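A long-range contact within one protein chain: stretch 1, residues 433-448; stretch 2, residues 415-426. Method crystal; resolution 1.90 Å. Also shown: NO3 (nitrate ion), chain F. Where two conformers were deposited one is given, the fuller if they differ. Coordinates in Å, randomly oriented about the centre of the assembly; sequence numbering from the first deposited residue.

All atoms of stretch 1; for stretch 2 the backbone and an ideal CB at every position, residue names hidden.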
# COMPACT_ATOMS: atom_id res chain seq x y z
N MET A 433 -11.33 -20.91 13.59
CA MET A 433 -11.02 -20.56 14.97
C MET A 433 -10.15 -19.29 15.04
O MET A 433 -10.40 -18.42 15.88
CB MET A 433 -10.28 -21.68 15.69
CG MET A 433 -11.12 -22.90 16.04
SD MET A 433 -12.35 -22.69 17.34
CE MET A 433 -11.35 -22.20 18.73
N ALA A 434 -9.14 -19.18 14.18
CA ALA A 434 -8.26 -17.98 14.22
C ALA A 434 -9.08 -16.69 14.05
O ALA A 434 -8.80 -15.67 14.69
CB ALA A 434 -7.13 -18.07 13.20
N ALA A 435 -10.07 -16.73 13.16
CA ALA A 435 -10.92 -15.57 12.87
C ALA A 435 -11.80 -15.16 14.07
O ALA A 435 -12.07 -13.99 14.24
CB ALA A 435 -11.80 -15.85 11.67
N ARG A 436 -12.20 -16.13 14.89
CA ARG A 436 -13.21 -15.94 15.94
C ARG A 436 -12.66 -15.69 17.34
O ARG A 436 -13.38 -15.19 18.20
CB ARG A 436 -14.14 -17.15 15.95
CG ARG A 436 -15.00 -17.19 14.71
CD ARG A 436 -15.91 -18.38 14.65
NE ARG A 436 -16.51 -18.51 13.33
CZ ARG A 436 -17.45 -19.40 13.01
NH1 ARG A 436 -17.91 -20.25 13.93
NH2 ARG A 436 -17.92 -19.44 11.77
N ILE A 437 -11.40 -16.02 17.56
CA ILE A 437 -10.77 -15.77 18.85
C ILE A 437 -10.48 -14.29 18.97
O ILE A 437 -9.96 -13.68 18.03
CB ILE A 437 -9.47 -16.60 19.00
CG1 ILE A 437 -9.80 -18.11 19.11
CG2 ILE A 437 -8.69 -16.17 20.23
CD1 ILE A 437 -8.61 -18.97 18.80
N ASP A 438 -10.83 -13.72 20.12
CA ASP A 438 -10.56 -12.33 20.46
C ASP A 438 -9.11 -12.12 20.80
O ASP A 438 -8.71 -12.35 21.95
CB ASP A 438 -11.31 -11.93 21.74
CG ASP A 438 -12.80 -11.98 21.59
OD1 ASP A 438 -13.33 -11.94 20.45
OD2 ASP A 438 -13.45 -12.01 22.67
N ALA A 439 -8.31 -11.71 19.84
CA ALA A 439 -6.91 -11.50 20.09
C ALA A 439 -6.32 -10.76 18.91
O ALA A 439 -6.85 -10.84 17.78
CB ALA A 439 -6.19 -12.85 20.26
N GLY A 440 -5.22 -10.06 19.16
CA GLY A 440 -4.49 -9.39 18.07
C GLY A 440 -3.62 -10.35 17.26
O GLY A 440 -3.22 -10.02 16.15
N MET A 441 -3.34 -11.51 17.84
CA MET A 441 -2.43 -12.49 17.26
C MET A 441 -2.92 -13.90 17.56
O MET A 441 -3.35 -14.18 18.67
CB MET A 441 -1.04 -12.29 17.85
CG MET A 441 -0.49 -10.89 17.63
SD MET A 441 0.96 -10.57 18.64
CE MET A 441 0.20 -10.28 20.22
N CYS A 442 -2.84 -14.78 16.56
CA CYS A 442 -3.23 -16.17 16.72
C CYS A 442 -2.19 -17.06 16.04
O CYS A 442 -1.94 -16.92 14.85
CB CYS A 442 -4.61 -16.44 16.13
SG CYS A 442 -5.17 -18.12 16.45
N TRP A 443 -1.60 -17.96 16.80
CA TRP A 443 -0.56 -18.86 16.33
C TRP A 443 -1.13 -20.25 16.17
O TRP A 443 -1.70 -20.81 17.12
CB TRP A 443 0.63 -18.90 17.34
CG TRP A 443 1.33 -17.59 17.50
CD1 TRP A 443 2.13 -16.99 16.57
CD2 TRP A 443 1.27 -16.68 18.61
NE1 TRP A 443 2.58 -15.78 17.04
CE2 TRP A 443 2.06 -15.56 18.28
CE3 TRP A 443 0.64 -16.70 19.86
CZ2 TRP A 443 2.24 -14.48 19.15
CZ3 TRP A 443 0.81 -15.63 20.71
CH2 TRP A 443 1.61 -14.53 20.35
N ILE A 444 -0.99 -20.81 14.96
CA ILE A 444 -1.51 -22.14 14.65
C ILE A 444 -0.34 -23.10 14.50
O ILE A 444 0.52 -22.89 13.64
CB ILE A 444 -2.36 -22.16 13.39
CG1 ILE A 444 -3.51 -21.17 13.54
CG2 ILE A 444 -2.89 -23.56 13.16
CD1 ILE A 444 -4.17 -20.77 12.24
N ASN A 445 -0.34 -24.14 15.33
CA ASN A 445 0.74 -25.13 15.38
C ASN A 445 2.12 -24.55 15.72
O ASN A 445 3.18 -25.07 15.29
CB ASN A 445 0.74 -25.98 14.09
CG ASN A 445 -0.47 -26.93 14.04
OD1 ASN A 445 -1.08 -27.25 15.06
ND2 ASN A 445 -0.83 -27.36 12.84
N CYS A 446 2.09 -23.48 16.51
CA CYS A 446 3.29 -22.78 16.98
C CYS A 446 2.77 -21.85 18.07
O CYS A 446 1.58 -21.81 18.35
CB CYS A 446 3.99 -22.01 15.85
SG CYS A 446 2.99 -20.75 14.99
N TYR A 447 3.67 -21.15 18.73
CA TYR A 447 3.27 -20.16 19.73
C TYR A 447 4.37 -19.13 19.91
O TYR A 447 5.55 -19.43 19.78
CB TYR A 447 2.91 -20.80 21.07
CG TYR A 447 1.72 -20.16 21.76
CD1 TYR A 447 0.42 -20.57 21.48
CD2 TYR A 447 1.90 -19.16 22.71
CE1 TYR A 447 -0.68 -19.99 22.12
CE2 TYR A 447 0.81 -18.58 23.36
CZ TYR A 447 -0.47 -18.98 23.06
OH TYR A 447 -1.51 -18.41 23.74
N LYS A 448 3.97 -17.91 20.23
CA LYS A 448 4.88 -16.80 20.46
C LYS A 448 5.84 -16.56 19.29
O LYS A 448 7.02 -16.30 19.50
CB LYS A 448 5.69 -16.96 21.75
CG LYS A 448 4.87 -17.24 22.98
CD LYS A 448 5.52 -16.76 24.28
CE LYS A 448 6.90 -17.36 24.53
NZ LYS A 448 7.56 -16.53 25.59
N UNK A 415 -10.99 -11.15 30.29
CA UNK A 415 -11.03 -9.72 29.98
C UNK A 415 -9.93 -9.28 29.03
O UNK A 415 -9.86 -8.11 28.67
CB UNK A 415 -10.93 -8.91 31.27
N UNK A 416 -9.09 -10.21 28.61
CA UNK A 416 -7.93 -9.92 27.79
C UNK A 416 -8.13 -10.42 26.36
O UNK A 416 -8.95 -11.29 26.10
CB UNK A 416 -6.68 -10.55 28.40
N UNK A 417 -7.36 -9.83 25.44
CA UNK A 417 -7.32 -10.27 24.05
C UNK A 417 -6.00 -9.85 23.37
O UNK A 417 -5.98 -8.97 22.49
CB UNK A 417 -8.52 -9.70 23.29
N UNK A 418 -4.89 -10.45 23.80
CA UNK A 418 -3.59 -10.10 23.28
C UNK A 418 -3.18 -11.19 22.26
O UNK A 418 -3.44 -11.02 21.06
CB UNK A 418 -2.57 -9.96 24.41
N UNK A 419 -2.60 -12.30 22.72
CA UNK A 419 -2.27 -13.43 21.85
C UNK A 419 -3.15 -14.63 22.14
O UNK A 419 -3.92 -14.61 23.08
CB UNK A 419 -0.80 -13.82 22.01
N UNK A 420 -3.02 -15.65 21.32
CA UNK A 420 -3.82 -16.85 21.37
C UNK A 420 -3.19 -17.84 20.39
O UNK A 420 -2.38 -17.48 19.54
CB UNK A 420 -5.29 -16.57 21.04
N UNK A 421 -3.54 -19.11 20.51
CA UNK A 421 -3.13 -20.07 19.53
C UNK A 421 -3.78 -21.41 19.72
O UNK A 421 -4.51 -21.64 20.70
CB UNK A 421 -1.61 -20.22 19.56
N UNK A 422 -3.58 -22.26 18.73
CA UNK A 422 -4.23 -23.55 18.73
C UNK A 422 -3.42 -24.54 17.95
O UNK A 422 -2.64 -24.18 17.06
CB UNK A 422 -5.65 -23.45 18.16
N UNK A 423 -3.67 -25.81 18.24
CA UNK A 423 -2.98 -26.90 17.58
C UNK A 423 -4.00 -27.86 17.02
O UNK A 423 -4.78 -28.44 17.76
CB UNK A 423 -2.03 -27.62 18.54
N UNK A 424 -3.99 -28.02 15.70
CA UNK A 424 -4.89 -28.92 15.03
C UNK A 424 -4.30 -29.16 13.67
O UNK A 424 -3.45 -28.38 13.24
CB UNK A 424 -6.31 -28.37 14.95
N UNK A 425 -4.77 -30.19 12.98
CA UNK A 425 -4.41 -30.38 11.60
C UNK A 425 -5.55 -30.27 10.62
O UNK A 425 -5.40 -30.58 9.43
CB UNK A 425 -3.75 -31.75 11.44
N UNK A 426 -6.70 -29.82 11.11
CA UNK A 426 -7.86 -29.60 10.26
C UNK A 426 -7.78 -28.20 9.70
O UNK A 426 -7.78 -27.22 10.44
CB UNK A 426 -9.17 -29.81 11.03
N NO3 F . 8.21 -13.64 23.80
O1 NO3 F . 8.25 -12.61 23.13
O2 NO3 F . 9.14 -14.65 23.62
O3 NO3 F . 7.25 -13.83 24.78

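Positions 415 and 416 leave the choice open, since neither ideal CB has any atom of stretch 1 within 5.5 Å. They are Glu 415 and Tyr 416; a water sits 3.0 Å from both Tyr 416 O and Asp 438 OD2.

At 417 the backbone turns its CB direction toward stretch 1, and an ideal CB would sit 3.0 Å from Asp 438 O, a clash. Glycine is the natural reading, and Gly 417 is deposited.

Position 418 points its CB away, so an apolar chain of moderate length fits. Leu 418 brings CD1 to 4.0 Å from Met 441 CE, while Leu 418 O accepts from Gly 440 N (2.8 Å) and Met 441 N (3.3 Å).

At 419 an ideal CB falls 2.8 Å from Trp 443 CZ3. The indole claims that space, and Gly 419 yields it.

Position 420 has its CB near Ile 437 CG2 and Ala 439 CB, with Met 441 O 3.9 Å away. Alanine would suit the apolar neighbours; a small hydroxyl or thiol would also fit, and a donor could use the carbonyl. Ser 420, chi1 p, donates from OG to Met 441 O at 3.0 Å. Ser 420 O accepts from Trp 443 N at 2.9 Å.

At 421 the CB direction lies on the same sheet face as Trp 443. An ideal CB would clash with Trp 443 O at 2.5 Å and Tyr 447 CE1 at 2.7 Å. Gly 421 leaves room for the ring, and Tyr 447 CE1 comes within 3.4 Å of Gly 421 N.

Position 422 shares the other face with Ile 444, and Met 433, Ile 437 and Cys 442 line the approach. Leucine, isoleucine or methionine would be sensible. Leu 422 puts CD2 3.7 Å from Met 433 CB and CD1 4.1 Å from Ile 444 CG2. In the parallel pairing Leu 422 O accepts from Asn 445 N at 2.9 Å.

At 423 the CB points sideways, 3.6 Å from Asn 445 OD1, beside the turning backbone of 445 and 446. A long apolar or aromatic chain could cover it. Trp 423 does so with a ring face: Asn 445 CA lies 3.8 Å from the centroid of its six-membered ring.

Position 424 matters first for its backbone, and many side chains would do. Thr 424 N donates to Asn 445 OD1 (3.1 Å), and Thr 424 O accepts from Asn 445 ND2 (2.8 Å).

Position 425 tolerates polar residues near Asn 445; it is Asn 425. Position 426, out of reach, is Asp 426, a helix N-cap.

Stretch 2 (415-426) EYGLGSGLWTND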
# COMPACT_ATOMS: atom_id res chain seq x y z
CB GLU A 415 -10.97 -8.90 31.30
CG GLU A 415 -12.18 -9.13 32.20
CD GLU A 415 -13.48 -8.75 31.51
OE1 GLU A 415 -13.62 -7.58 31.08
OE2 GLU A 415 -14.38 -9.63 31.39
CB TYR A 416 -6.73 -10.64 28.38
CG TYR A 416 -6.41 -10.19 29.78
CD1 TYR A 416 -5.79 -8.98 29.99
CD2 TYR A 416 -6.74 -10.95 30.89
CE1 TYR A 416 -5.47 -8.55 31.24
CE2 TYR A 416 -6.44 -10.52 32.16
CZ TYR A 416 -5.79 -9.32 32.31
OH TYR A 416 -5.45 -8.83 33.54
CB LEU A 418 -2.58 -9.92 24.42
CG LEU A 418 -1.19 -9.44 24.04
CD1 LEU A 418 -1.26 -8.14 23.27
CD2 LEU A 418 -0.38 -9.24 25.30
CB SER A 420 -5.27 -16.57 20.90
OG SER A 420 -5.28 -16.34 19.51
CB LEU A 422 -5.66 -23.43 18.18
CG LEU A 422 -5.66 -22.90 16.75
CD1 LEU A 422 -5.96 -24.04 15.83
CD2 LEU A 422 -6.67 -21.80 16.55
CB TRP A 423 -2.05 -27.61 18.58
CG TRP A 423 -1.09 -26.68 19.20
CD1 TRP A 423 -1.36 -25.72 20.14
CD2 TRP A 423 0.30 -26.61 18.92
NE1 TRP A 423 -0.21 -25.04 20.45
CE2 TRP A 423 0.82 -25.58 19.72
CE3 TRP A 423 1.16 -27.31 18.07
CZ2 TRP A 423 2.18 -25.22 19.70
CZ3 TRP A 423 2.51 -26.95 18.03
CH2 TRP A 423 3.00 -25.92 18.84
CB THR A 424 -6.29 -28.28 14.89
OG1 THR A 424 -7.22 -29.21 14.34
CG2 THR A 424 -6.26 -27.00 14.00
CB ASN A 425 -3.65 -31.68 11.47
CG ASN A 425 -2.29 -31.55 12.11
OD1 ASN A 425 -1.42 -30.82 11.62
ND2 ASN A 425 -2.16 -32.09 13.31
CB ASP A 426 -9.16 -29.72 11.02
CG ASP A 426 -10.36 -29.65 10.11
OD1 ASP A 426 -10.57 -30.61 9.30
OD2 ASP A 426 -11.04 -28.61 10.13
O HOH W 1 -11.78 -11.94 25.21
O HOH W 2 -0.56 -30.00 15.59
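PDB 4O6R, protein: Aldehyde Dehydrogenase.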